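Local coordinates for protein putative dioxygenase (Nostoc punctiforme, PDB 2PEB) that probably acts as a metal-dependent dioxygenase of the DOPA 4,5-dioxygenase family and carries a zinc ion in a three-histidine site, at residues L80-P86 and Y98-A104; F18-R23 and R43-K47. All coordinates share one frame; numbering follows the deposited sequence. Where two conformers were deposited one is given.

Contact 1: L80-P86 and Y98-A104; sequences LDILVHP and YSLWLGA. With ZN (zinc ion), chain C; EDO (1,2-ethanediol), chain I; EDO (1,2-ethanediol), chain F.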
loop_
_atom_site.group_PDB
_atom_site.type_symbol
_atom_site.label_atom_id
_atom_site.label_comp_id
_atom_site.label_asym_id
_atom_site.label_seq_id
_atom_site.Cartn_x
_atom_site.Cartn_y
_atom_site.Cartn_z
ATOM N N LEU A 80 -2.184 10.527 8.206
ATOM C CA LEU A 80 -2.254 11.130 6.865
ATOM C C LEU A 80 -2.604 10.092 5.803
ATOM O O LEU A 80 -2.230 8.923 5.913
ATOM C CB LEU A 80 -0.899 11.745 6.513
ATOM C CG LEU A 80 -0.495 12.915 7.399
ATOM C CD1 LEU A 80 0.956 13.309 7.048
ATOM C CD2 LEU A 80 -1.458 14.116 7.264
ATOM N N ASP A 81 -3.339 10.512 4.783
ATOM C CA ASP A 81 -3.597 9.619 3.656
ATOM C C ASP A 81 -2.476 9.801 2.648
ATOM O O ASP A 81 -2.070 10.958 2.362
ATOM C CB ASP A 81 -4.944 9.926 3.011
ATOM C CG ASP A 81 -6.091 9.868 4.015
ATOM O OD1 ASP A 81 -6.103 8.909 4.825
ATOM O OD2 ASP A 81 -6.970 10.770 4.034
ATOM N N ILE A 82 -1.985 8.686 2.116
ATOM C CA ILE A 82 -0.808 8.660 1.279
ATOM C C ILE A 82 -1.007 7.678 0.144
ATOM O O ILE A 82 -1.270 6.506 0.320
ATOM C CB ILE A 82 0.477 8.294 2.083
ATOM C CG1 ILE A 82 0.715 9.271 3.207
ATOM C CG2 ILE A 82 1.705 8.305 1.243
ATOM C CD1 ILE A 82 1.858 8.867 4.073
ATOM N N LEU A 83 -0.954 8.223 -1.055
ATOM C CA LEU A 83 -0.843 7.466 -2.256
ATOM C C LEU A 83 0.589 7.110 -2.600
ATOM O O LEU A 83 1.472 7.976 -2.640
ATOM C CB LEU A 83 -1.396 8.305 -3.395
ATOM C CG LEU A 83 -1.257 7.716 -4.798
ATOM C CD1 LEU A 83 -2.184 6.502 -4.956
ATOM C CD2 LEU A 83 -1.602 8.754 -5.893
ATOM N N VAL A 84 0.853 5.847 -2.856
ATOM C CA VAL A 84 2.121 5.439 -3.433
ATOM C C VAL A 84 1.895 4.776 -4.804
ATOM O O VAL A 84 1.109 3.882 -4.933
ATOM C CB VAL A 84 2.939 4.486 -2.527
ATOM C CG1 VAL A 84 4.295 4.087 -3.228
ATOM C CG2 VAL A 84 3.162 5.110 -1.112
ATOM N N HIS A 85 2.576 5.266 -5.828
ATOM C CA HIS A 85 2.408 4.754 -7.163
ATOM C C HIS A 85 3.767 4.516 -7.785
ATOM O O HIS A 85 4.734 5.187 -7.460
ATOM C CB HIS A 85 1.467 5.624 -8.037
ATOM C CG HIS A 85 2.054 6.919 -8.508
ATOM N ND1 HIS A 85 2.978 6.974 -9.525
ATOM C CD2 HIS A 85 1.831 8.208 -8.138
ATOM C CE1 HIS A 85 3.345 8.237 -9.722
ATOM N NE2 HIS A 85 2.653 9.008 -8.905
ATOM N N PRO A 86 3.844 3.512 -8.648
ATOM C CA PRO A 86 5.045 3.253 -9.408
ATOM C C PRO A 86 5.134 4.187 -10.575
ATOM O O PRO A 86 4.165 4.898 -10.886
ATOM C CB PRO A 86 4.845 1.821 -9.872
ATOM C CG PRO A 86 3.368 1.725 -10.030
ATOM C CD PRO A 86 2.775 2.532 -9.000
ATOM N N TYR A 98 -2.101 0.588 -10.486
ATOM C CA TYR A 98 -0.908 0.002 -9.942
ATOM C C TYR A 98 -0.555 0.601 -8.606
ATOM O O TYR A 98 0.517 0.297 -8.099
ATOM C CB TYR A 98 0.309 0.145 -10.891
ATOM C CG TYR A 98 0.161 -0.424 -12.270
ATOM C CD1 TYR A 98 -0.617 -1.558 -12.515
ATOM C CD2 TYR A 98 0.826 0.153 -13.332
ATOM C CE1 TYR A 98 -0.706 -2.097 -13.767
ATOM C CE2 TYR A 98 0.740 -0.371 -14.591
ATOM C CZ TYR A 98 -0.056 -1.476 -14.801
ATOM O OH TYR A 98 -0.147 -1.969 -16.045
ATOM N N SER A 99 -1.396 1.453 -8.047
ATOM C CA SER A 99 -1.028 2.204 -6.881
ATOM C C SER A 99 -1.492 1.483 -5.609
ATOM O O SER A 99 -2.179 0.446 -5.690
ATOM C CB SER A 99 -1.636 3.623 -6.951
ATOM O OG SER A 99 -3.015 3.535 -7.235
ATOM N N LEU A 100 -1.093 2.012 -4.471
ATOM C CA LEU A 100 -1.604 1.587 -3.173
ATOM C C LEU A 100 -1.856 2.809 -2.325
ATOM O O LEU A 100 -1.272 3.874 -2.585
ATOM C CB LEU A 100 -0.589 0.671 -2.484
ATOM C CG LEU A 100 0.738 1.242 -2.057
ATOM C CD1 LEU A 100 0.609 2.081 -0.770
ATOM C CD2 LEU A 100 1.768 0.063 -1.940
ATOM N N TRP A 101 -2.608 2.610 -1.248
ATOM C CA TRP A 101 -3.003 3.678 -0.353
ATOM C C TRP A 101 -2.716 3.296 1.075
ATOM O O TRP A 101 -2.985 2.148 1.466
ATOM C CB TRP A 101 -4.477 3.998 -0.474
ATOM C CG TRP A 101 -4.802 4.844 -1.615
ATOM C CD1 TRP A 101 -5.255 4.419 -2.817
ATOM C CD2 TRP A 101 -4.743 6.271 -1.674
ATOM N NE1 TRP A 101 -5.479 5.485 -3.636
ATOM C CE2 TRP A 101 -5.195 6.642 -2.951
ATOM C CE3 TRP A 101 -4.394 7.276 -0.757
ATOM C CZ2 TRP A 101 -5.279 7.963 -3.358
ATOM C CZ3 TRP A 101 -4.493 8.593 -1.165
ATOM C CH2 TRP A 101 -4.930 8.923 -2.452
ATOM N N LEU A 102 -2.158 4.261 1.793
ATOM C CA LEU A 102 -2.051 4.232 3.241
ATOM C C LEU A 102 -3.107 5.199 3.763
ATOM O O LEU A 102 -3.216 6.304 3.271
ATOM C CB LEU A 102 -0.659 4.659 3.679
ATOM C CG LEU A 102 0.531 4.103 2.891
ATOM C CD1 LEU A 102 1.793 4.598 3.571
ATOM C CD2 LEU A 102 0.506 2.589 2.803
ATOM N N GLY A 103 -3.899 4.763 4.737
ATOM C CA GLY A 103 -4.990 5.562 5.260
ATOM C C GLY A 103 -6.200 5.337 4.392
ATOM O O GLY A 103 -6.472 4.212 3.957
ATOM N N ALA A 104 -6.936 6.387 4.116
ATOM C CA ALA A 104 -8.183 6.237 3.401
ATOM C C ALA A 104 -7.996 6.866 2.021
ATOM O O ALA A 104 -7.539 8.007 1.913
ATOM C CB ALA A 104 -9.337 6.891 4.196
HETATM ZN ZN ZN C . 3.368 11.041 -8.515
HETATM C C1 EDO I . -4.458 1.873 6.847
HETATM O O1 EDO I . -3.930 2.127 5.536
HETATM C C2 EDO I . -5.735 1.091 6.697
HETATM O O2 EDO I . -6.499 1.708 5.657
HETATM C C1 EDO F . -5.789 2.335 -6.229
HETATM O O1 EDO F . -6.767 2.037 -5.232
HETATM C C2 EDO F . -5.169 1.017 -6.607
HETATM O O2 EDO F . -4.793 0.339 -5.392
#
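Tyr98 meets Pro86 through its CB, which lies 3.5 Å from Pro86 CG. The two side chains cross at about a right angle. Ser99 CB packs against Leu83 CD1 and His85 CB, while its OG bonds to His95 O. Leu100 and Val84 form an antiparallel hydrogen-bonded pair. Their side chains lie alongside each other and point the same way, with Leu100 CD1 3.8 Å from Val84 CB. Trp101 faces Leu83 in a non-hydrogen-bonded pair. Leu83 CB sits over the six-membered ring of Trp101 in a CH-pi contact, 3.8 Å from the centroid. With chi1 at 175° Leu83 CG lies anti to the backbone N, and chi2 then brings CD1 over the indole nearer its rim. With an alanine at Trp101, Leu83 would probably lose the ring on which its CB and CD1 lie, leaving a gap over them. Leu102 pairs with Ile82, and Leu102 N gives Ile82 O a straight 2.8 Å bond. Gly103 has backbone angles that suit only glycine, and a CB would clash with Asp81 OD1. Ala104 N then meets Asp81 OD1 at 2.7 Å, from above the carboxylate plane. Strand 82-87 thus has strand 100-102 on one side and strand 11-18 on the other. Its His85 joins His13 and His15 at the zinc ion. Helix 23-36 packs on Leu80, and the second subunit packs on Leu100 and Leu102.

Contact 2: F18-R23 and R43-K47; sequences FDAASR and RWFDK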
loop_
_atom_site.group_PDB
_atom_site.type_symbol
_atom_site.label_atom_id
_atom_site.label_comp_id
_atom_site.label_asym_id
_atom_site.label_seq_id
_atom_site.Cartn_x
_atom_site.Cartn_y
_atom_site.Cartn_z
ATOM N N PHE A 18 -2.706 16.465 2.703
ATOM C CA PHE A 18 -2.944 17.171 3.955
ATOM C C PHE A 18 -3.942 18.305 3.763
ATOM O O PHE A 18 -4.272 18.699 2.653
ATOM C CB PHE A 18 -1.615 17.722 4.513
ATOM C CG PHE A 18 -0.950 18.688 3.588
ATOM C CD1 PHE A 18 -1.285 20.037 3.610
ATOM C CD2 PHE A 18 -0.055 18.221 2.614
ATOM C CE1 PHE A 18 -0.727 20.910 2.722
ATOM C CE2 PHE A 18 0.492 19.097 1.719
ATOM C CZ PHE A 18 0.171 20.427 1.770
ATOM N N ASP A 19 -4.409 18.843 4.879
ATOM C CA ASP A 19 -5.157 20.104 4.857
ATOM C C ASP A 19 -4.568 21.003 5.933
ATOM O O ASP A 19 -3.608 20.610 6.588
ATOM C CB ASP A 19 -6.663 19.874 5.014
ATOM C CG ASP A 19 -7.024 19.116 6.262
ATOM O OD1 ASP A 19 -6.257 19.110 7.232
ATOM O OD2 ASP A 19 -8.112 18.509 6.278
ATOM N N ALA A 20 -5.128 22.197 6.116
ATOM C CA ALA A 20 -4.637 23.129 7.150
ATOM C C ALA A 20 -4.478 22.462 8.507
ATOM O O ALA A 20 -3.492 22.704 9.186
ATOM C CB ALA A 20 -5.568 24.331 7.281
ATOM N N ALA A 21 -5.473 21.671 8.922
ATOM C CA ALA A 21 -5.456 20.985 10.228
ATOM C C ALA A 21 -4.300 20.018 10.402
ATOM O O ALA A 21 -3.773 19.862 11.499
ATOM C CB ALA A 21 -6.782 20.247 10.475
ATOM N N SER A 22 -3.915 19.351 9.323
ATOM C CA SER A 22 -2.885 18.325 9.370
ATOM C C SER A 22 -1.566 18.787 8.752
ATOM O O SER A 22 -0.640 17.988 8.617
ATOM C CB SER A 22 -3.351 17.074 8.627
ATOM O OG SER A 22 -3.709 17.391 7.298
ATOM N N ARG A 23 -1.476 20.041 8.334
ATOM C CA ARG A 23 -0.287 20.486 7.592
ATOM C C ARG A 23 0.995 20.292 8.395
ATOM O O ARG A 23 2.032 19.901 7.848
ATOM C CB ARG A 23 -0.464 21.937 7.222
ATOM C CG ARG A 23 0.544 22.486 6.288
ATOM C CD ARG A 23 0.331 23.997 6.155
ATOM N NE ARG A 23 0.924 24.499 4.925
ATOM C CZ ARG A 23 2.235 24.619 4.706
ATOM N NH1 ARG A 23 3.139 24.288 5.628
ATOM N NH2 ARG A 23 2.650 25.082 3.537
ATOM N N ARG A 43 7.664 19.937 -4.594
ATOM C CA ARG A 43 7.086 21.146 -4.037
ATOM C C ARG A 43 5.866 20.840 -3.173
ATOM O O ARG A 43 5.225 19.792 -3.309
ATOM C CB ARG A 43 6.703 22.098 -5.163
ATOM C CG ARG A 43 5.983 21.390 -6.271
ATOM N N TRP A 44 5.581 21.759 -2.288
ATOM C CA TRP A 44 4.470 21.698 -1.426
ATOM C C TRP A 44 3.312 22.368 -2.189
ATOM O O TRP A 44 3.436 23.497 -2.637
ATOM C CB TRP A 44 4.876 22.441 -0.166
ATOM C CG TRP A 44 4.007 22.277 0.926
ATOM C CD1 TRP A 44 2.787 22.847 1.071
ATOM C CD2 TRP A 44 4.242 21.507 2.105
ATOM N NE1 TRP A 44 2.238 22.481 2.270
ATOM C CE2 TRP A 44 3.111 21.653 2.923
ATOM C CE3 TRP A 44 5.308 20.745 2.571
ATOM C CZ2 TRP A 44 2.994 21.024 4.151
ATOM C CZ3 TRP A 44 5.190 20.143 3.792
ATOM C CH2 TRP A 44 4.047 20.275 4.563
ATOM N N PHE A 45 2.211 21.653 -2.382
ATOM C CA PHE A 45 0.978 22.253 -2.936
ATOM C C PHE A 45 -0.089 22.348 -1.855
ATOM O O PHE A 45 -0.641 21.344 -1.442
ATOM C CB PHE A 45 0.484 21.421 -4.103
ATOM C CG PHE A 45 1.420 21.419 -5.275
ATOM C CD1 PHE A 45 1.401 22.477 -6.172
ATOM C CD2 PHE A 45 2.326 20.385 -5.476
ATOM C CE1 PHE A 45 2.253 22.507 -7.274
ATOM C CE2 PHE A 45 3.203 20.416 -6.569
ATOM C CZ PHE A 45 3.161 21.481 -7.477
ATOM N N ASP A 46 -0.407 23.556 -1.401
ATOM C CA ASP A 46 -1.436 23.708 -0.378
ATOM C C ASP A 46 -2.847 23.471 -0.914
ATOM O O ASP A 46 -3.747 23.099 -0.151
ATOM C CB ASP A 46 -1.341 25.083 0.284
ATOM C CG ASP A 46 -0.221 25.151 1.286
ATOM O OD1 ASP A 46 -0.196 24.312 2.218
ATOM O OD2 ASP A 46 0.644 26.036 1.132
ATOM N N LYS A 47 -3.007 23.628 -2.218
ATOM C CA LYS A 47 -4.287 23.475 -2.887
ATOM C C LYS A 47 -4.271 22.291 -3.859
ATOM O O LYS A 47 -3.217 21.885 -4.354
ATOM C CB LYS A 47 -4.604 24.777 -3.654
ATOM C CG LYS A 47 -4.940 25.968 -2.746
#
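Trp44 is sandwiched between Arg23 and Phe18, which cover opposite faces of its indole. The Arg23 guanidinium lies over one face, tilted 27° from the ring plane. Arg23 NH1 is 3.6 Å from Trp44 CZ2, and Arg23 CG touches the same carbon. The arginine chain is extended from CG to NE and crosses the indole obliquely, which brings the guanidinium over it. On the other face the Phe18 ring is oblique, its plane at 43° to that of the Trp44 five-membered ring. Phe18 CZ comes within 3.4 Å of Trp44 CE2.

Asp46 ties the group together. Arg23 grips its carboxylate side-on in a salt bridge. Arg23 NE reaches Asp46 OD1 at 2.9 Å, while Arg23 NH2 meets the syn lone pair of Asp46 OD2 at 3.3 Å in a nearly straight bond. Trp44 NE1 also donates to Asp46 OD1, at 3.0 Å. Arg23 NE and Trp44 NE1 approach that oxygen from opposite faces of the carboxylate plane. The same OD1 lies at the edge of the Phe18 ring. The paired charges probably help to keep the guanidinium over the indole.

This cluster joins the start of helix 23-36 to the end of strand 40-45, an outermost strand of the antiparallel sheet within this chain. The turn leading into the helix holds an Asx motif, in which Ser22 N donates to Asp19 OD1 at 3.1 Å. Further out, Trp44 packs on Ala26, Ala27 and Arg30 of the helix, and its ring meets Tyr57. Phe18 also touches Ala26 and Tyr57. Backbone bonds from Phe18 to Gly55 and from Phe45 to Met56 fix both segments to strand 55-61.

Overall arrangement
From the N terminus, strand 11-18 leads into 18-23, the first half of contact 2. Helix 23-36 and the start of strand 40-45 follow, and contact 2 closes this loop at 43-47. The chain then runs through strand 55-61 and helix 66-76 to 80-86. Contact 1 closes a shorter loop, holding helix 91-96, when 98-104 pairs with it. The two loops follow in series and neither crosses the other. Both contacts reach the same antiparallel sheet. Within this chain, contact 1 lies at its 100-102 edge and contact 2 near its 40-45 edge. Their centres are about 16 Å apart. They touch where Leu80 CD2 packs 3.8 Å from Ser22 CB.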